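Invasion protein INVA (Salmonella enterica, PDB 2X49) forms, with the C-terminal domain described here, part of the export apparatus of the Salmonella type III secretion system and takes part in invasion of the intestinal epithelium. Local coordinates at residues P9-V14 / I63-V68; A25-R30 / V46-G51; R170-Q175 / L203-E208; Q182-E187 / N213-I218. All coordinates share one frame; numbering follows the deposited sequence.

Contact 1 (P9-V14 / I63-V68)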
loop_
_atom_site.group_PDB
_atom_site.type_symbol
_atom_site.label_atom_id
_atom_site.label_comp_id
_atom_site.label_asym_id
_atom_site.label_seq_id
_atom_site.Cartn_x
_atom_site.Cartn_y
_atom_site.Cartn_z
ATOM N N PRO A 9 -5.912 -16.016 -13.019
ATOM C CA PRO A 9 -6.145 -16.185 -11.560
ATOM C C PRO A 9 -4.950 -16.053 -10.669
ATOM O O PRO A 9 -3.819 -16.318 -11.031
ATOM C CB PRO A 9 -6.679 -17.614 -11.455
ATOM C CG PRO A 9 -6.151 -18.292 -12.719
ATOM C CD PRO A 9 -6.125 -17.254 -13.772
ATOM N N LEU A 10 -5.236 -15.581 -9.486
ATOM C CA LEU A 10 -4.244 -15.509 -8.421
ATOM C C LEU A 10 -4.193 -16.870 -7.766
ATOM O O LEU A 10 -5.202 -17.546 -7.689
ATOM C CB LEU A 10 -4.673 -14.470 -7.377
ATOM C CG LEU A 10 -4.766 -13.031 -7.855
ATOM C CD1 LEU A 10 -5.506 -12.223 -6.812
ATOM C CD2 LEU A 10 -3.413 -12.477 -8.153
ATOM N N ILE A 11 -3.023 -17.277 -7.296
ATOM C CA ILE A 11 -2.879 -18.573 -6.621
ATOM C C ILE A 11 -2.230 -18.320 -5.274
ATOM O O ILE A 11 -1.271 -17.579 -5.177
ATOM C CB ILE A 11 -2.036 -19.595 -7.408
ATOM C CG1 ILE A 11 -2.682 -19.901 -8.740
ATOM C CG2 ILE A 11 -1.834 -20.911 -6.573
ATOM C CD1 ILE A 11 -1.798 -20.673 -9.725
ATOM N N LEU A 12 -2.833 -18.876 -4.235
ATOM C CA LEU A 12 -2.209 -18.897 -2.894
ATOM C C LEU A 12 -1.790 -20.319 -2.584
ATOM O O LEU A 12 -2.600 -21.217 -2.566
ATOM C CB LEU A 12 -3.173 -18.428 -1.825
ATOM C CG LEU A 12 -3.774 -17.051 -1.987
ATOM C CD1 LEU A 12 -4.818 -16.691 -0.917
ATOM C CD2 LEU A 12 -2.684 -16.038 -1.949
ATOM N N LEU A 13 -0.510 -20.514 -2.398
ATOM C CA LEU A 13 -0.003 -21.834 -1.927
ATOM C C LEU A 13 -0.104 -21.770 -0.399
ATOM O O LEU A 13 0.374 -20.859 0.232
ATOM C CB LEU A 13 1.436 -22.088 -2.346
ATOM C CG LEU A 13 1.808 -22.019 -3.837
ATOM C CD1 LEU A 13 3.255 -22.351 -4.043
ATOM C CD2 LEU A 13 0.848 -22.892 -4.658
ATOM N N VAL A 14 -0.778 -22.770 0.154
ATOM C CA VAL A 14 -1.073 -22.871 1.590
ATOM C C VAL A 14 -0.624 -24.233 2.125
ATOM O O VAL A 14 -0.448 -25.173 1.384
ATOM C CB VAL A 14 -2.585 -22.642 1.862
ATOM C CG1 VAL A 14 -3.035 -21.290 1.213
ATOM C CG2 VAL A 14 -3.417 -23.797 1.324
ATOM N N ILE A 63 1.414 -14.652 -8.754
ATOM C CA ILE A 63 0.765 -13.864 -9.795
ATOM C C ILE A 63 1.370 -14.304 -11.125
ATOM O O ILE A 63 2.588 -14.380 -11.325
ATOM C CB ILE A 63 0.928 -12.319 -9.553
ATOM C CG1 ILE A 63 0.435 -11.902 -8.171
ATOM C CG2 ILE A 63 0.245 -11.509 -10.720
ATOM C CD1 ILE A 63 0.709 -10.370 -7.807
ATOM N N ASN A 64 0.504 -14.693 -12.031
ATOM C CA ASN A 64 0.939 -15.239 -13.315
ATOM C C ASN A 64 1.730 -16.502 -13.128
ATOM O O ASN A 64 2.670 -16.826 -13.871
ATOM C CB ASN A 64 1.831 -14.246 -14.070
ATOM C CG ASN A 64 1.100 -13.008 -14.471
ATOM O OD1 ASN A 64 -0.021 -13.071 -15.014
ATOM N ND2 ASN A 64 1.739 -11.846 -14.252
ATOM N N GLU A 65 1.347 -17.200 -12.078
ATOM C CA GLU A 65 1.942 -18.501 -11.737
ATOM C C GLU A 65 3.404 -18.362 -11.311
ATOM O O GLU A 65 4.152 -19.331 -11.187
ATOM C CB GLU A 65 1.811 -19.521 -12.882
ATOM C CG GLU A 65 0.540 -20.348 -12.756
ATOM C CD GLU A 65 0.353 -21.372 -13.892
ATOM O OE1 GLU A 65 1.328 -22.065 -14.296
ATOM O OE2 GLU A 65 -0.790 -21.475 -14.401
ATOM N N ILE A 66 3.787 -17.110 -11.098
ATOM C CA ILE A 66 5.146 -16.807 -10.611
ATOM C C ILE A 66 5.131 -16.387 -9.149
ATOM O O ILE A 66 4.297 -15.644 -8.758
ATOM C CB ILE A 66 5.761 -15.689 -11.469
ATOM C CG1 ILE A 66 5.833 -16.141 -12.938
ATOM C CG2 ILE A 66 7.139 -15.316 -10.975
ATOM C CD1 ILE A 66 6.265 -15.041 -13.897
ATOM N N ARG A 67 6.028 -16.925 -8.344
ATOM C CA ARG A 67 6.092 -16.549 -6.924
ATOM C C ARG A 67 6.421 -15.081 -6.825
ATOM O O ARG A 67 7.399 -14.612 -7.399
ATOM C CB ARG A 67 7.157 -17.360 -6.184
ATOM C CG ARG A 67 6.789 -18.809 -6.000
ATOM C CD ARG A 67 8.010 -19.669 -5.692
ATOM N NE ARG A 67 7.718 -20.613 -4.623
ATOM C CZ ARG A 67 7.011 -21.730 -4.771
ATOM N NH1 ARG A 67 6.506 -22.061 -5.958
ATOM N NH2 ARG A 67 6.813 -22.517 -3.720
ATOM N N VAL A 68 5.590 -14.374 -6.089
ATOM C CA VAL A 68 5.743 -12.915 -5.854
ATOM C C VAL A 68 6.217 -12.610 -4.441
ATOM O O VAL A 68 7.127 -11.814 -4.190
ATOM C CB VAL A 68 4.425 -12.197 -6.138
ATOM C CG1 VAL A 68 4.377 -10.835 -5.490
ATOM C CG2 VAL A 68 4.234 -12.092 -7.678
HETATM O O HOH W 1 -0.844 -17.094 -10.350
HETATM O O HOH W 2 -2.299 -14.054 -11.350
#
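Leu10 and Ile63 run alongside each other in the same direction, Leu10 CD2 resting 3.9 Å from Ile63 CG1. Further along, the end of Ile11 passes over the extended side chain of Glu65, Ile11 CD1 meeting Glu65 CG at 3.8 Å, so that the acidic residue offers its aliphatic part to the strand. At the far end Leu13 CD1 comes obliquely against the guanidinium of Arg67, 3.6 Å from Arg67 NH2; a bend at chi3 (137°) brings the long arginine chain back over the strand between them. That strand is 58-63: in the mixed four-stranded sheet, 66-72 is its outer neighbour, and 63-66 forms the type I' turn of a beta hairpin, closed by Ile66 N to Ile63 O and Ile63 N to Ile66 O, both 3.0 Å. Asn64 and Glu65 sit at the corners, both with positive phi, which asparagine tolerates readily and glutamate less so. Two waters tie this turn to the start of strand 10-14. Pro9 O accepts from both; one takes the N-H of Asn64 at 3.0 Å between Asn64 N and the water oxygen, the other that of Glu65. Beyond this shell, Asn64 ND2 bonds Glu143 OE1, while Leu137 of helix 125-139 packs on both Leu10 and Ile63.

Contact 2 (A25-R30 / V46-G51)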
loop_
_atom_site.group_PDB
_atom_site.type_symbol
_atom_site.label_atom_id
_atom_site.label_comp_id
_atom_site.label_asym_id
_atom_site.label_seq_id
_atom_site.Cartn_x
_atom_site.Cartn_y
_atom_site.Cartn_z
ATOM N N ALA A 25 -12.989 -20.597 6.528
ATOM C CA ALA A 25 -12.868 -19.146 6.842
ATOM C C ALA A 25 -13.185 -18.289 5.620
ATOM O O ALA A 25 -13.300 -17.084 5.690
ATOM C CB ALA A 25 -11.500 -18.816 7.348
ATOM N N GLN A 26 -13.396 -18.960 4.519
ATOM C CA GLN A 26 -13.680 -18.310 3.221
ATOM C C GLN A 26 -12.620 -17.283 2.832
ATOM O O GLN A 26 -12.939 -16.165 2.352
ATOM C CB GLN A 26 -15.062 -17.661 3.241
ATOM C CG GLN A 26 -16.230 -18.663 3.451
ATOM C CD GLN A 26 -17.601 -18.098 3.118
ATOM O OE1 GLN A 26 -17.724 -17.083 2.419
ATOM N NE2 GLN A 26 -18.641 -18.758 3.597
ATOM N N LEU A 27 -11.384 -17.683 3.019
ATOM C CA LEU A 27 -10.203 -16.865 2.670
ATOM C C LEU A 27 -10.345 -16.238 1.296
ATOM O O LEU A 27 -10.179 -15.026 1.131
ATOM C CB LEU A 27 -8.910 -17.660 2.712
ATOM C CG LEU A 27 -7.612 -16.895 2.417
ATOM C CD1 LEU A 27 -7.500 -15.760 3.375
ATOM C CD2 LEU A 27 -6.401 -17.824 2.461
ATOM N N ALA A 28 -10.609 -17.070 0.313
ATOM C CA ALA A 28 -10.542 -16.594 -1.102
ATOM C C ALA A 28 -11.608 -15.557 -1.368
ATOM O O ALA A 28 -11.364 -14.472 -1.954
ATOM C CB ALA A 28 -10.690 -17.794 -2.083
ATOM N N GLU A 29 -12.782 -15.854 -0.856
ATOM C CA GLU A 29 -13.996 -15.065 -1.143
ATOM C C GLU A 29 -13.903 -13.740 -0.409
ATOM O O GLU A 29 -14.225 -12.677 -0.950
ATOM C CB GLU A 29 -15.275 -15.842 -0.799
ATOM C CG GLU A 29 -15.352 -17.249 -1.497
ATOM C CD GLU A 29 -14.943 -18.480 -0.587
ATOM O OE1 GLU A 29 -15.821 -19.351 -0.301
ATOM O OE2 GLU A 29 -13.759 -18.603 -0.190
ATOM N N ARG A 30 -13.359 -13.823 0.796
ATOM C CA ARG A 30 -13.263 -12.637 1.665
ATOM C C ARG A 30 -12.155 -11.677 1.179
ATOM O O ARG A 30 -12.282 -10.442 1.248
ATOM C CB ARG A 30 -13.023 -13.025 3.112
ATOM C CG ARG A 30 -14.286 -13.469 3.756
ATOM C CD ARG A 30 -13.972 -14.291 5.016
ATOM N NE ARG A 30 -13.482 -13.420 6.077
ATOM C CZ ARG A 30 -12.951 -13.821 7.229
ATOM N NH1 ARG A 30 -12.820 -15.110 7.532
ATOM N NH2 ARG A 30 -12.557 -12.903 8.105
ATOM N N VAL A 46 -9.339 -16.319 -7.138
ATOM C CA VAL A 46 -8.298 -16.750 -6.228
ATOM C C VAL A 46 -8.421 -18.240 -6.001
ATOM O O VAL A 46 -9.447 -18.737 -5.590
ATOM C CB VAL A 46 -8.421 -16.025 -4.911
ATOM C CG1 VAL A 46 -7.408 -16.578 -3.898
ATOM C CG2 VAL A 46 -8.246 -14.473 -5.064
ATOM N N LEU A 47 -7.384 -18.938 -6.398
ATOM C CA LEU A 47 -7.284 -20.410 -6.268
ATOM C C LEU A 47 -6.347 -20.746 -5.106
ATOM O O LEU A 47 -5.296 -20.136 -4.917
ATOM C CB LEU A 47 -6.785 -21.108 -7.559
ATOM C CG LEU A 47 -7.426 -20.631 -8.859
ATOM C CD1 LEU A 47 -6.787 -21.260 -10.094
ATOM C CD2 LEU A 47 -8.913 -20.929 -8.866
ATOM N N LEU A 48 -6.762 -21.695 -4.308
ATOM C CA LEU A 48 -5.872 -22.286 -3.266
ATOM C C LEU A 48 -5.269 -23.585 -3.776
ATOM O O LEU A 48 -5.938 -24.432 -4.395
ATOM C CB LEU A 48 -6.600 -22.589 -1.934
ATOM C CG LEU A 48 -7.364 -21.462 -1.248
ATOM C CD1 LEU A 48 -7.860 -21.888 0.156
ATOM C CD2 LEU A 48 -6.657 -20.148 -1.175
ATOM N N ARG A 49 -3.987 -23.734 -3.484
ATOM C CA ARG A 49 -3.216 -24.930 -3.846
ATOM C C ARG A 49 -2.344 -25.336 -2.668
ATOM O O ARG A 49 -1.828 -24.484 -1.979
ATOM C CB ARG A 49 -2.377 -24.661 -5.092
ATOM C CG ARG A 49 -1.496 -25.774 -5.554
ATOM C CD ARG A 49 -0.951 -25.511 -6.989
ATOM N NE ARG A 49 -1.997 -25.063 -7.925
ATOM C CZ ARG A 49 -1.769 -24.647 -9.173
ATOM N NH1 ARG A 49 -0.534 -24.611 -9.646
ATOM N NH2 ARG A 49 -2.773 -24.250 -9.950
ATOM N N ASP A 50 -2.242 -26.619 -2.376
ATOM C CA ASP A 50 -1.356 -27.005 -1.272
ATOM C C ASP A 50 0.096 -26.870 -1.736
ATOM O O ASP A 50 0.466 -27.327 -2.781
ATOM C CB ASP A 50 -1.656 -28.437 -0.831
ATOM C CG ASP A 50 -3.032 -28.584 -0.189
ATOM O OD1 ASP A 50 -3.727 -27.558 0.048
ATOM O OD2 ASP A 50 -3.431 -29.749 0.038
ATOM N N GLY A 51 0.891 -26.191 -0.935
ATOM C CA GLY A 51 2.314 -25.987 -1.247
ATOM C C GLY A 51 3.228 -27.005 -0.627
ATOM O O GLY A 51 3.322 -27.166 0.568
#
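Ala28 sets its single methyl against Val46, CB lying 3.9 Å from Val46 CG1 and 3.8 Å from the backbone Val46 O. With no longer branch on the helix side, the two backbones approach to 5.6 Å between Ala28 CA and Val46 CA. Val46 directs its CG1 branch at the methyl by holding it opposite the backbone N (chi1 174°), and its side chain also touches Leu31 and Arg32 on the following turn of the helix. Leu27 and Leu48 make a looser apolar pair, methyl to methyl, with CD2 of Leu27 4.3 Å from CD2 of Leu48; both also rest on Leu12 of the neighbouring strand. Residues with short or branched hydrocarbon chains suit this seam, where a helix lies over a sheet. Gln26 stands at the N-cap of helix 27-39 and, with positive phi, belongs to the Schellman motif that ends the preceding helix. Arg30 reaches back across this joint, its NH1 giving a 2.7 Å, nearly straight bond (168°) in the guanidinium plane to a lone pair of Ala25 O. Strand 10-14 runs parallel to 46-50 beside it, and helices 16-24 and 27-39 connect the two: a beta-alpha-beta crossover whose connection holds two successive helices.

Contact 3 (R170-Q175 / L203-E208)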
loop_
_atom_site.group_PDB
_atom_site.type_symbol
_atom_site.label_atom_id
_atom_site.label_comp_id
_atom_site.label_asym_id
_atom_site.label_seq_id
_atom_site.Cartn_x
_atom_site.Cartn_y
_atom_site.Cartn_z
ATOM N N ARG A 170 -13.429 15.280 -22.315
ATOM C CA ARG A 170 -13.048 16.332 -23.255
ATOM C C ARG A 170 -11.592 16.700 -23.089
ATOM O O ARG A 170 -10.995 17.328 -23.958
ATOM C CB ARG A 170 -13.886 17.580 -23.062
ATOM C CG ARG A 170 -15.159 17.541 -23.812
ATOM C CD ARG A 170 -15.897 18.876 -23.686
ATOM N NE ARG A 170 -15.437 19.900 -24.591
ATOM C CZ ARG A 170 -14.919 21.075 -24.258
ATOM N NH1 ARG A 170 -14.737 21.426 -22.999
ATOM N NH2 ARG A 170 -14.595 21.914 -25.236
ATOM N N HIS A 171 -11.050 16.339 -21.941
ATOM C CA HIS A 171 -9.701 16.760 -21.491
ATOM C C HIS A 171 -8.695 15.645 -21.204
ATOM O O HIS A 171 -7.499 15.879 -21.065
ATOM C CB HIS A 171 -9.783 17.733 -20.295
ATOM C CG HIS A 171 -10.502 18.985 -20.635
ATOM N ND1 HIS A 171 -9.922 19.969 -21.405
ATOM C CD2 HIS A 171 -11.769 19.402 -20.380
ATOM C CE1 HIS A 171 -10.803 20.935 -21.612
ATOM N NE2 HIS A 171 -11.920 20.633 -20.979
ATOM N N ALA A 172 -9.221 14.449 -21.077
ATOM C CA ALA A 172 -8.428 13.230 -20.827
ATOM C C ALA A 172 -9.062 12.051 -21.530
ATOM O O ALA A 172 -10.280 11.899 -21.511
ATOM C CB ALA A 172 -8.323 12.951 -19.301
ATOM N N THR A 173 -8.239 11.232 -22.177
ATOM C CA THR A 173 -8.719 9.999 -22.794
ATOM C C THR A 173 -8.873 8.905 -21.770
ATOM O O THR A 173 -8.320 8.993 -20.668
ATOM C CB THR A 173 -7.763 9.446 -23.846
ATOM O OG1 THR A 173 -6.509 9.184 -23.217
ATOM C CG2 THR A 173 -7.546 10.483 -25.019
ATOM N N VAL A 174 -9.593 7.865 -22.178
ATOM C CA VAL A 174 -9.819 6.687 -21.315
ATOM C C VAL A 174 -8.474 6.105 -20.856
ATOM O O VAL A 174 -8.265 5.735 -19.701
ATOM C CB VAL A 174 -10.665 5.591 -21.999
ATOM C CG1 VAL A 174 -10.680 4.358 -21.134
ATOM C CG2 VAL A 174 -12.096 6.077 -22.270
ATOM N N GLN A 175 -7.541 6.096 -21.782
ATOM C CA GLN A 175 -6.190 5.603 -21.490
ATOM C C GLN A 175 -5.503 6.406 -20.399
ATOM O O GLN A 175 -4.842 5.870 -19.492
ATOM C CB GLN A 175 -5.317 5.620 -22.748
ATOM C CG GLN A 175 -3.908 5.146 -22.487
ATOM C CD GLN A 175 -3.845 3.683 -22.039
ATOM O OE1 GLN A 175 -3.714 3.451 -20.721
ATOM N NE2 GLN A 175 -3.891 2.775 -22.870
ATOM N N LEU A 203 -10.986 19.338 -13.152
ATOM C CA LEU A 203 -10.286 20.573 -12.706
ATOM C C LEU A 203 -8.868 20.647 -13.260
ATOM O O LEU A 203 -8.415 21.713 -13.763
ATOM C CB LEU A 203 -10.295 20.702 -11.174
ATOM C CG LEU A 203 -9.679 21.951 -10.545
ATOM C CD1 LEU A 203 -10.454 23.197 -11.002
ATOM C CD2 LEU A 203 -9.619 21.867 -9.009
ATOM N N TRP A 204 -8.169 19.528 -13.213
ATOM C CA TRP A 204 -6.726 19.505 -13.455
ATOM C C TRP A 204 -6.304 19.056 -14.831
ATOM O O TRP A 204 -5.316 19.535 -15.391
ATOM C CB TRP A 204 -6.026 18.663 -12.374
ATOM C CG TRP A 204 -5.947 19.386 -11.056
ATOM C CD1 TRP A 204 -6.694 19.102 -9.934
ATOM C CD2 TRP A 204 -5.088 20.459 -10.695
ATOM N NE1 TRP A 204 -6.355 19.933 -8.921
ATOM C CE2 TRP A 204 -5.363 20.772 -9.346
ATOM C CE3 TRP A 204 -4.097 21.172 -11.362
ATOM C CZ2 TRP A 204 -4.704 21.776 -8.671
ATOM C CZ3 TRP A 204 -3.437 22.172 -10.666
ATOM C CH2 TRP A 204 -3.753 22.463 -9.349
ATOM N N ALA A 205 -7.067 18.143 -15.389
ATOM C CA ALA A 205 -6.696 17.564 -16.697
ATOM C C ALA A 205 -6.621 18.610 -17.821
ATOM O O ALA A 205 -5.822 18.443 -18.725
ATOM C CB ALA A 205 -7.634 16.383 -17.091
ATOM N N PRO A 206 -7.470 19.639 -17.788
ATOM C CA PRO A 206 -7.334 20.623 -18.873
ATOM C C PRO A 206 -5.991 21.265 -18.949
ATOM O O PRO A 206 -5.545 21.686 -20.018
ATOM C CB PRO A 206 -8.340 21.698 -18.478
ATOM C CG PRO A 206 -9.414 20.910 -17.761
ATOM C CD PRO A 206 -8.613 19.971 -16.923
ATOM N N ARG A 207 -5.410 21.437 -17.785
ATOM C CA ARG A 207 -4.156 22.189 -17.637
ATOM C C ARG A 207 -2.857 21.404 -17.499
ATOM O O ARG A 207 -1.774 21.937 -17.730
ATOM C CB ARG A 207 -4.254 23.129 -16.439
ATOM C CG ARG A 207 -5.220 24.242 -16.660
ATOM C CD ARG A 207 -4.953 25.378 -15.721
ATOM N NE ARG A 207 -6.080 26.290 -15.670
ATOM C CZ ARG A 207 -6.018 27.519 -15.207
ATOM N NH1 ARG A 207 -4.857 28.026 -14.820
ATOM N NH2 ARG A 207 -7.096 28.255 -15.159
ATOM N N GLU A 208 -2.963 20.165 -17.073
ATOM C CA GLU A 208 -1.767 19.336 -16.839
ATOM C C GLU A 208 -1.827 18.064 -17.660
ATOM O O GLU A 208 -2.666 17.193 -17.407
ATOM C CB GLU A 208 -1.661 18.980 -15.343
ATOM C CG GLU A 208 -0.330 18.261 -14.994
ATOM C CD GLU A 208 0.897 18.955 -15.533
ATOM O OE1 GLU A 208 1.337 20.004 -14.969
ATOM O OE2 GLU A 208 1.480 18.456 -16.513
#
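The imidazole of His171 carries the ring of Pro206 on one face: Pro206 CG stands over its centre, 3.7 Å from the centroid and 14° off the ring normal, a CH-pi contact. The proline side chain is set roughly perpendicular to that of His171, and Pro206 CB adds a second touch, 3.7 Å from His171 ND1. His171 CG is opposite the carbonyl carbon about CA-CB (chi1 -62°), which brings the ring over the proline; NE2 of the same ring makes a weak hydrogen bond to Glu167 OE2. A proline is well suited here, its rigid pyrrolidine ring offering a fixed, compact C-H surface to the flat imidazole. Beside this CH-pi contact the packing is between small groups, with Ala172 CB and Ala205 CB 4.1 Å apart; the short alanine methyls let the two connections lie close together. The contact joins two interhelical connections of a helical region: the chain around His171 leads into helix 174-185, with Thr173 as its N-cap through OG1 to Arg176 N, while the chain around Pro206 comes after helix 194-204. In that second connection Trp204 O accepts from both Arg207 N and Glu208 N, at 3.1 and 3.0 Å from Trp204 O, keeping the chain coiled past the proline. Lys209 NZ bonds Ala205 O and, weakly, His171 O, so one ammonium group bridges the two backbones.

Contact 4 (Q182-E187 / N213-I218)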
loop_
_atom_site.group_PDB
_atom_site.type_symbol
_atom_site.label_atom_id
_atom_site.label_comp_id
_atom_site.label_asym_id
_atom_site.label_seq_id
_atom_site.Cartn_x
_atom_site.Cartn_y
_atom_site.Cartn_z
ATOM N N GLN A 182 -4.364 3.572 -12.042
ATOM C CA GLN A 182 -3.315 2.591 -11.737
ATOM C C GLN A 182 -2.256 3.166 -10.816
ATOM O O GLN A 182 -1.766 2.500 -9.903
ATOM C CB GLN A 182 -2.632 2.035 -13.013
ATOM C CG GLN A 182 -3.404 1.108 -13.827
ATOM C CD GLN A 182 -2.637 0.750 -15.087
ATOM O OE1 GLN A 182 -1.938 1.602 -15.653
ATOM N NE2 GLN A 182 -2.753 -0.498 -15.545
ATOM N N ARG A 183 -1.907 4.422 -11.091
ATOM C CA ARG A 183 -0.863 5.084 -10.315
ATOM C C ARG A 183 -1.305 5.380 -8.901
ATOM O O ARG A 183 -0.523 5.317 -7.962
ATOM C CB ARG A 183 -0.261 6.271 -11.068
ATOM C CG ARG A 183 0.589 5.831 -12.274
ATOM C CD ARG A 183 1.001 6.996 -13.201
ATOM N NE ARG A 183 1.779 6.508 -14.370
ATOM C CZ ARG A 183 3.046 6.134 -14.296
ATOM N NH1 ARG A 183 3.699 6.250 -13.165
ATOM N NH2 ARG A 183 3.683 5.666 -15.361
ATOM N N LEU A 184 -2.594 5.626 -8.723
ATOM C CA LEU A 184 -3.183 5.823 -7.364
ATOM C C LEU A 184 -3.157 4.480 -6.606
ATOM O O LEU A 184 -2.569 4.365 -5.540
ATOM C CB LEU A 184 -4.596 6.387 -7.427
ATOM C CG LEU A 184 -4.677 7.801 -7.963
ATOM C CD1 LEU A 184 -6.161 8.132 -8.165
ATOM C CD2 LEU A 184 -3.939 8.754 -7.003
ATOM N N LEU A 185 -3.673 3.447 -7.252
ATOM C CA LEU A 185 -3.815 2.129 -6.617
ATOM C C LEU A 185 -2.481 1.556 -6.280
ATOM O O LEU A 185 -2.336 0.900 -5.262
ATOM C CB LEU A 185 -4.601 1.173 -7.524
ATOM C CG LEU A 185 -6.080 1.469 -7.715
ATOM C CD1 LEU A 185 -6.681 0.849 -8.999
ATOM C CD2 LEU A 185 -6.849 0.976 -6.504
ATOM N N SER A 186 -1.469 1.828 -7.123
ATOM C CA SER A 186 -0.150 1.182 -6.961
ATOM C C SER A 186 0.529 1.723 -5.721
ATOM O O SER A 186 1.513 1.134 -5.248
ATOM C CB SER A 186 0.789 1.350 -8.194
ATOM O OG SER A 186 1.178 2.698 -8.323
ATOM N N GLU A 187 0.012 2.842 -5.247
ATOM C CA GLU A 187 0.519 3.516 -4.019
ATOM C C GLU A 187 -0.485 3.394 -2.849
ATOM O O GLU A 187 -0.458 4.132 -1.840
ATOM C CB GLU A 187 0.906 4.982 -4.290
ATOM C CG GLU A 187 2.197 5.109 -5.146
ATOM C CD GLU A 187 2.813 6.520 -5.076
ATOM O OE1 GLU A 187 2.764 7.271 -6.095
ATOM O OE2 GLU A 187 3.310 6.938 -4.004
ATOM N N ASN A 213 2.768 14.394 -13.016
ATOM C CA ASN A 213 2.369 15.663 -12.418
ATOM C C ASN A 213 0.873 15.633 -12.118
ATOM O O ASN A 213 0.432 16.016 -11.082
ATOM C CB ASN A 213 2.739 16.860 -13.312
ATOM C CG ASN A 213 4.230 17.109 -13.362
ATOM O OD1 ASN A 213 4.998 16.498 -12.626
ATOM N ND2 ASN A 213 4.651 18.020 -14.244
ATOM N N LEU A 214 0.082 15.185 -13.089
ATOM C CA LEU A 214 -1.380 15.121 -12.931
ATOM C C LEU A 214 -1.777 14.279 -11.713
ATOM O O LEU A 214 -2.684 14.639 -10.932
ATOM C CB LEU A 214 -2.066 14.582 -14.226
ATOM C CG LEU A 214 -3.586 14.455 -14.209
ATOM C CD1 LEU A 214 -4.214 15.832 -13.963
ATOM C CD2 LEU A 214 -4.145 13.751 -15.470
ATOM N N VAL A 215 -1.148 13.123 -11.594
ATOM C CA VAL A 215 -1.417 12.230 -10.467
ATOM C C VAL A 215 -1.194 12.929 -9.132
ATOM O O VAL A 215 -1.991 12.801 -8.221
ATOM C CB VAL A 215 -0.603 10.888 -10.507
ATOM C CG1 VAL A 215 -0.728 10.187 -9.164
ATOM C CG2 VAL A 215 -1.167 10.019 -11.589
ATOM N N GLU A 216 -0.161 13.729 -9.068
ATOM C CA GLU A 216 0.148 14.422 -7.820
ATOM C C GLU A 216 -1.004 15.368 -7.431
ATOM O O GLU A 216 -1.330 15.581 -6.242
ATOM C CB GLU A 216 1.498 15.144 -7.909
ATOM C CG GLU A 216 2.121 15.343 -6.574
ATOM C CD GLU A 216 2.515 14.036 -5.838
ATOM O OE1 GLU A 216 2.522 12.913 -6.436
ATOM O OE2 GLU A 216 2.859 14.139 -4.641
ATOM N N HIS A 217 -1.560 16.038 -8.441
ATOM C CA HIS A 217 -2.660 16.942 -8.190
ATOM C C HIS A 217 -3.909 16.201 -7.721
ATOM O O HIS A 217 -4.668 16.667 -6.854
ATOM C CB HIS A 217 -2.980 17.830 -9.402
ATOM C CG HIS A 217 -1.911 18.825 -9.732
ATOM N ND1 HIS A 217 -1.553 19.848 -8.880
ATOM C CD2 HIS A 217 -1.156 18.993 -10.849
ATOM C CE1 HIS A 217 -0.591 20.572 -9.429
ATOM N NE2 HIS A 217 -0.349 20.086 -10.637
ATOM N N ILE A 218 -4.126 15.055 -8.337
ATOM C CA ILE A 218 -5.282 14.203 -8.001
ATOM C C ILE A 218 -5.153 13.721 -6.543
ATOM O O ILE A 218 -6.091 13.784 -5.735
ATOM C CB ILE A 218 -5.502 13.023 -8.966
ATOM C CG1 ILE A 218 -5.682 13.518 -10.416
ATOM C CG2 ILE A 218 -6.685 12.186 -8.530
ATOM C CD1 ILE A 218 -6.611 14.676 -10.560
#
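Val215 faces Leu184 and Arg183, one methyl to each: CG1 is 4.1 Å from Leu184 CD2, and CG2 is 3.9 Å from Arg183 CB. The close-packed half is wholly hydrocarbon. Leu184 and Val215 run antiparallel alongside each other, and the forked leucine touches two residues of the facing helix, Val215 with CD2 and Ile218 with CD1, the latter 4.1 Å from Ile218 CG2. Beta-branched valine and isoleucine, three residues apart, suit that face because their methyls begin close to the backbone. The other half is polar and more exposed. Arg183 contributes only its aliphatic stem, CB and CD, while its chain runs straight from CG to NE (chi3 -178°), carrying the guanidinium away from Val215. Nearby, Glu187 OE1 and Glu216 OE1 stay 5.7 Å apart, and Arg299 makes salt bridges with both carboxylates, probably offsetting their like charges. Helix 174-185 thus packs against helix 211-221, whose Ile218 also meets helix 194-204, while helix 299-306 borders the acidic side.

Contacts 1 and 2 belong to one mixed sheet: strands 10-14 and 46-50 are neighbours in it, and Leu12 N to Leu47 O, 2.8 Å apart, is a probable hydrogen bond between them. Contact 1 is largely buried yet uses water at its turn; contact 2, partly buried, joins a helix to the sheet through aliphatic groups. Contacts 3 and 4 both involve helix 174-185, contact 3 at the connection leading into it and contact 4 near its far end, and meet where the rings of Trp204 and His217 stack. Contact 3 is partly buried and relies on a ring face, whereas contact 4 has a buried apolar core edged by charges. Contacts 2 and 4 lie on opposite sides of the chain's centre, about 31 Å apart between centres.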